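Local coordinates for Drep2 (Drosophila melanogaster, PDB 4D2K), which probably acts in the apoptotic DNA fragmentation (DFF) system, its CIDE domain, the part crystallised here, being of a kind that self-associates into higher-order assemblies, at residues K13-W18 against N72-L77; A45-R50 against L78-R83. All blocks are in the same frame, centred on the assembly; numbering follows the deposited sequence.

Contact 1 (K13-W18 against N72-L77); sequences KIWDSW and NTVLLL
The carbonyl oxygen of Trp15 is gripped twice from the strand alongside: Leu77 N points at Trp15 O nearly along the C=O axis at 3.0 Å (158° at the hydrogen), and Leu76 CA adds a C-H···O contact to Trp15 O at 3.1 Å. Leu75 is tied through both backbone polar atoms, its O accepting from Trp15 N at 2.9 Å and its N donating to Lys13 O at 2.8 Å, as expected of parallel strands. The Trp15 indole, with CG anti to its carbonyl carbon (chi1 -61°), lies across Val74. Val74 CG1, anti to its backbone N, sits 3.4 Å from the Trp15 six-membered-ring centroid, almost on the normal: a CH-pi contact. At Trp15 an alanine would remove the indole and would probably leave Val74 CG1 less covered and Arg22 without its cation-pi partner. At the start of the pair, the extended Lys13 chain passes Val74 CG2, and its NZ donates to a water that in turn donates to Asn72 O. On the opposite face Ile14 CD1 packs on Leu77 CB at 3.9 Å, and both residues touch Leu41, just past helix 30-40; strands 22-27 and 49-53 flank this central parallel pair, the hallmark of a ubiquitin-like roll.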
# COMPACT_ATOMS: atom_id res chain seq x y z
N LYS A 13 6.20 -3.66 0.49
CA LYS A 13 6.17 -3.63 -0.98
C LYS A 13 4.83 -3.06 -1.47
O LYS A 13 3.76 -3.48 -1.03
CB LYS A 13 6.40 -5.03 -1.56
CG LYS A 13 7.85 -5.59 -1.33
CD LYS A 13 7.92 -7.11 -1.65
CE LYS A 13 9.34 -7.71 -1.49
NZ LYS A 13 9.40 -9.20 -1.74
N ILE A 14 4.88 -2.12 -2.40
CA ILE A 14 3.67 -1.47 -2.84
C ILE A 14 3.59 -1.58 -4.35
O ILE A 14 4.46 -1.10 -5.09
CB ILE A 14 3.58 0.01 -2.34
CG1 ILE A 14 2.22 0.62 -2.65
CG2 ILE A 14 4.66 0.89 -2.95
CD1 ILE A 14 1.12 0.19 -1.68
N TRP A 15 2.58 -2.31 -4.80
CA TRP A 15 2.41 -2.59 -6.21
C TRP A 15 1.11 -1.95 -6.71
O TRP A 15 0.16 -1.78 -5.94
CB TRP A 15 2.36 -4.10 -6.43
CG TRP A 15 3.57 -4.87 -6.03
CD1 TRP A 15 4.71 -4.38 -5.47
CD2 TRP A 15 3.76 -6.29 -6.13
NE1 TRP A 15 5.60 -5.39 -5.23
CE2 TRP A 15 5.04 -6.58 -5.63
CE3 TRP A 15 2.97 -7.34 -6.59
CZ2 TRP A 15 5.55 -7.88 -5.58
CZ3 TRP A 15 3.48 -8.64 -6.53
CH2 TRP A 15 4.75 -8.90 -6.03
N ASP A 16 1.01 -1.71 -8.02
CA ASP A 16 -0.21 -1.09 -8.52
C ASP A 16 -1.26 -2.18 -8.64
O ASP A 16 -0.95 -3.35 -8.42
CB ASP A 16 0.03 -0.34 -9.84
CG ASP A 16 0.44 -1.25 -10.99
OD1 ASP A 16 0.09 -2.45 -11.04
OD2 ASP A 16 1.18 -0.75 -11.85
N SER A 17 -2.49 -1.77 -8.94
CA SER A 17 -3.64 -2.68 -9.01
C SER A 17 -3.41 -3.85 -9.95
O SER A 17 -3.90 -4.93 -9.69
CB SER A 17 -4.91 -1.92 -9.42
OG SER A 17 -4.77 -1.31 -10.68
N TRP A 18 -2.62 -3.65 -11.00
CA TRP A 18 -2.37 -4.70 -12.00
C TRP A 18 -1.15 -5.55 -11.67
O TRP A 18 -0.83 -6.47 -12.41
CB TRP A 18 -2.12 -4.08 -13.38
CG TRP A 18 -3.29 -3.41 -14.02
CD1 TRP A 18 -3.55 -2.08 -14.03
CD2 TRP A 18 -4.34 -4.05 -14.75
NE1 TRP A 18 -4.72 -1.84 -14.71
CE2 TRP A 18 -5.22 -3.03 -15.16
CE3 TRP A 18 -4.63 -5.37 -15.09
CZ2 TRP A 18 -6.37 -3.30 -15.90
CZ3 TRP A 18 -5.77 -5.64 -15.82
CH2 TRP A 18 -6.63 -4.60 -16.22
N ASN A 72 8.03 -6.31 4.47
CA ASN A 72 7.91 -6.70 3.07
C ASN A 72 6.65 -7.49 2.73
O ASN A 72 6.61 -8.23 1.75
CB ASN A 72 9.17 -7.47 2.65
CG ASN A 72 10.32 -6.54 2.30
OD1 ASN A 72 10.14 -5.59 1.53
ND2 ASN A 72 11.50 -6.80 2.86
N THR A 73 5.60 -7.29 3.53
CA THR A 73 4.25 -7.63 3.11
C THR A 73 3.95 -6.89 1.79
O THR A 73 4.27 -5.70 1.66
CB THR A 73 3.18 -7.23 4.17
OG1 THR A 73 3.41 -7.96 5.38
CG2 THR A 73 1.78 -7.50 3.67
N VAL A 74 3.40 -7.62 0.82
CA VAL A 74 3.04 -7.05 -0.48
C VAL A 74 1.63 -6.43 -0.43
O VAL A 74 0.66 -7.12 -0.12
CB VAL A 74 3.09 -8.10 -1.61
CG1 VAL A 74 2.86 -7.42 -2.97
CG2 VAL A 74 4.40 -8.84 -1.59
N LEU A 75 1.55 -5.14 -0.71
CA LEU A 75 0.31 -4.37 -0.69
C LEU A 75 0.00 -3.83 -2.09
O LEU A 75 0.92 -3.61 -2.88
CB LEU A 75 0.41 -3.21 0.31
CG LEU A 75 0.69 -3.53 1.78
CD1 LEU A 75 0.92 -2.25 2.60
CD2 LEU A 75 -0.47 -4.36 2.36
N LEU A 76 -1.27 -3.65 -2.42
CA LEU A 76 -1.63 -2.98 -3.66
C LEU A 76 -2.23 -1.63 -3.31
O LEU A 76 -3.01 -1.50 -2.36
CB LEU A 76 -2.63 -3.79 -4.50
CG LEU A 76 -2.35 -5.25 -4.86
CD1 LEU A 76 -3.39 -5.76 -5.84
CD2 LEU A 76 -0.94 -5.45 -5.40
N LEU A 77 -1.88 -0.64 -4.10
CA LEU A 77 -2.51 0.65 -3.98
C LEU A 77 -3.58 0.70 -5.07
O LEU A 77 -3.28 0.48 -6.22
CB LEU A 77 -1.47 1.75 -4.13
CG LEU A 77 -1.78 3.18 -3.72
CD1 LEU A 77 -0.48 3.89 -3.41
CD2 LEU A 77 -2.48 3.88 -4.85
O HOH W 1 8.11 -10.21 0.28

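Contact 2 (A45-R50 against L78-R83); sequences ASEPVR and LRQGER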
# COMPACT_ATOMS: atom_id res chain seq x y z
N ALA A 45 -0.49 13.76 -4.82
CA ALA A 45 -0.53 13.60 -3.37
C ALA A 45 -1.90 13.78 -2.74
O ALA A 45 -2.21 13.16 -1.73
CB ALA A 45 0.44 14.58 -2.72
N SER A 46 -2.73 14.61 -3.35
CA SER A 46 -4.06 14.87 -2.80
C SER A 46 -5.03 13.72 -3.02
O SER A 46 -5.92 13.49 -2.21
CB SER A 46 -4.65 16.16 -3.40
OG SER A 46 -4.83 16.02 -4.80
N GLU A 47 -4.81 12.96 -4.10
CA GLU A 47 -5.80 12.00 -4.58
C GLU A 47 -6.03 10.86 -3.60
O GLU A 47 -5.07 10.28 -3.08
CB GLU A 47 -5.37 11.44 -5.93
CG GLU A 47 -6.31 10.38 -6.48
CD GLU A 47 -5.83 9.78 -7.78
OE1 GLU A 47 -5.07 10.46 -8.50
OE2 GLU A 47 -6.20 8.63 -8.07
N PRO A 48 -7.31 10.50 -3.36
CA PRO A 48 -7.51 9.42 -2.40
C PRO A 48 -7.32 8.05 -3.03
O PRO A 48 -7.53 7.84 -4.24
CB PRO A 48 -8.96 9.62 -1.95
CG PRO A 48 -9.57 10.66 -2.93
CD PRO A 48 -8.57 10.90 -4.01
N VAL A 49 -6.91 7.12 -2.18
CA VAL A 49 -6.54 5.78 -2.61
C VAL A 49 -6.98 4.80 -1.55
O VAL A 49 -7.32 5.18 -0.41
CB VAL A 49 -4.99 5.64 -2.85
CG1 VAL A 49 -4.50 6.59 -3.92
CG2 VAL A 49 -4.22 5.89 -1.55
N ARG A 50 -6.97 3.53 -1.91
CA ARG A 50 -7.18 2.49 -0.94
C ARG A 50 -5.94 1.57 -0.94
O ARG A 50 -5.26 1.44 -1.95
CB ARG A 50 -8.47 1.75 -1.30
CG ARG A 50 -9.70 2.58 -0.97
CD ARG A 50 -10.94 2.12 -1.72
NE ARG A 50 -10.73 2.16 -3.17
CZ ARG A 50 -10.68 1.08 -3.95
NH1 ARG A 50 -10.86 -0.13 -3.42
NH2 ARG A 50 -10.47 1.22 -5.25
N LEU A 78 -4.83 0.94 -4.69
CA LEU A 78 -5.95 1.04 -5.63
C LEU A 78 -6.41 2.48 -5.74
O LEU A 78 -6.72 3.11 -4.72
CB LEU A 78 -7.14 0.19 -5.17
CG LEU A 78 -6.87 -1.28 -4.88
CD1 LEU A 78 -8.12 -1.97 -4.39
CD2 LEU A 78 -6.30 -1.96 -6.10
N ARG A 79 -6.45 3.00 -6.95
CA ARG A 79 -7.01 4.33 -7.16
C ARG A 79 -8.26 4.25 -8.03
O ARG A 79 -8.53 3.22 -8.64
CB ARG A 79 -5.98 5.26 -7.79
CG ARG A 79 -5.10 4.58 -8.85
CD ARG A 79 -4.03 5.52 -9.38
NE ARG A 79 -4.58 6.85 -9.65
CZ ARG A 79 -3.93 7.80 -10.31
NH1 ARG A 79 -2.71 7.56 -10.79
NH2 ARG A 79 -4.50 8.98 -10.52
N GLN A 80 -9.02 5.34 -8.05
CA GLN A 80 -10.11 5.54 -9.02
C GLN A 80 -10.91 4.31 -9.45
O GLN A 80 -10.88 3.96 -10.63
CB GLN A 80 -9.55 6.15 -10.31
CG GLN A 80 -9.15 7.62 -10.25
CD GLN A 80 -8.73 8.12 -11.62
OE1 GLN A 80 -8.38 7.32 -12.51
NE2 GLN A 80 -8.78 9.43 -11.82
N GLY A 81 -11.57 3.63 -8.52
CA GLY A 81 -12.41 2.52 -8.94
C GLY A 81 -11.75 1.20 -9.25
O GLY A 81 -12.42 0.27 -9.65
N GLU A 82 -10.43 1.13 -9.13
CA GLU A 82 -9.72 -0.13 -9.32
C GLU A 82 -10.11 -1.02 -8.16
O GLU A 82 -10.34 -0.54 -7.05
CB GLU A 82 -8.21 0.09 -9.39
CG GLU A 82 -7.77 0.89 -10.61
CD GLU A 82 -6.38 1.47 -10.46
OE1 GLU A 82 -5.72 1.19 -9.45
OE2 GLU A 82 -5.95 2.22 -11.36
N ARG A 83 -10.18 -2.32 -8.41
CA ARG A 83 -10.58 -3.29 -7.40
C ARG A 83 -9.54 -4.38 -7.28
O ARG A 83 -8.72 -4.56 -8.18
CB ARG A 83 -11.93 -3.90 -7.77
CG ARG A 83 -13.06 -2.89 -7.77
CD ARG A 83 -14.42 -3.57 -7.76
NE ARG A 83 -15.29 -3.01 -6.72
CZ ARG A 83 -16.58 -3.30 -6.60
NH1 ARG A 83 -17.16 -4.15 -7.44
NH2 ARG A 83 -17.30 -2.75 -5.62
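Strand ends 49-50 and 78-79 run antiparallel, Arg50 and Leu78 forming a hydrogen-bonded pair (Arg50 N to Leu78 O 2.9 Å, Leu78 N to Arg50 O 2.8 Å), after which the chain reverses through a type I' turn from Arg79 to Glu82. Gly81 takes the third position of that turn, where its backbone angles would jam a CB against the preceding carbonyl oxygen. The Arg50 side chain leaves with CG anti to its carbonyl carbon and bends at chi3 (-57°), which brings the guanidinium alongside Leu78, its edge toward the last residue of the turn. There NH2 gives a straight bond to Glu82 O at 2.5 Å, with that oxygen in the guanidinium plane, while Leu78 CB lies over one face and Leu78 CD1 comes 3.4 Å from Arg50 NH1. Extended Glu47 meets Arg79, bent at chi3, at about a right angle. Their salt bridge is two-pronged: Glu47 OE1 lies 2.6 Å from Arg79 NH2, and Arg79 NE donates to the syn lone pair of Glu47 OE2 at 2.9 Å. It is not coplanar, the carboxylate and guanidinium being 54° apart, and the NE bond is bent to 130°. Two arginines thus tie down the ends of two inner strands by different means, one spending its charge on a carboxylate, the other on a neutral carbonyl, whose dipole would probably help stabilise it near the surface.

In the fold
Strand 74-79 serves both contacts: its first part lies parallel to strand 10-16 in contact 1, and its end runs antiparallel to strand 49-53 in contact 2. The two centres are about 13 Å apart, yet the sites touch. Leu77 CD2 of contact 1 packs on Val49 CG1 of contact 2 at 3.5 Å, on the face of the sheet where Val49 also meets Leu34 of helix 30-40. At the turn, Ser17 CB rests 3.6 Å from Leu78 CD2, and Ser17 OG makes a weak hydrogen bond with Glu82 OE1, which also accepts from Arg79 N. Contact 1 thus lies near the middle of this CIDE domain, contact 2 at its surface.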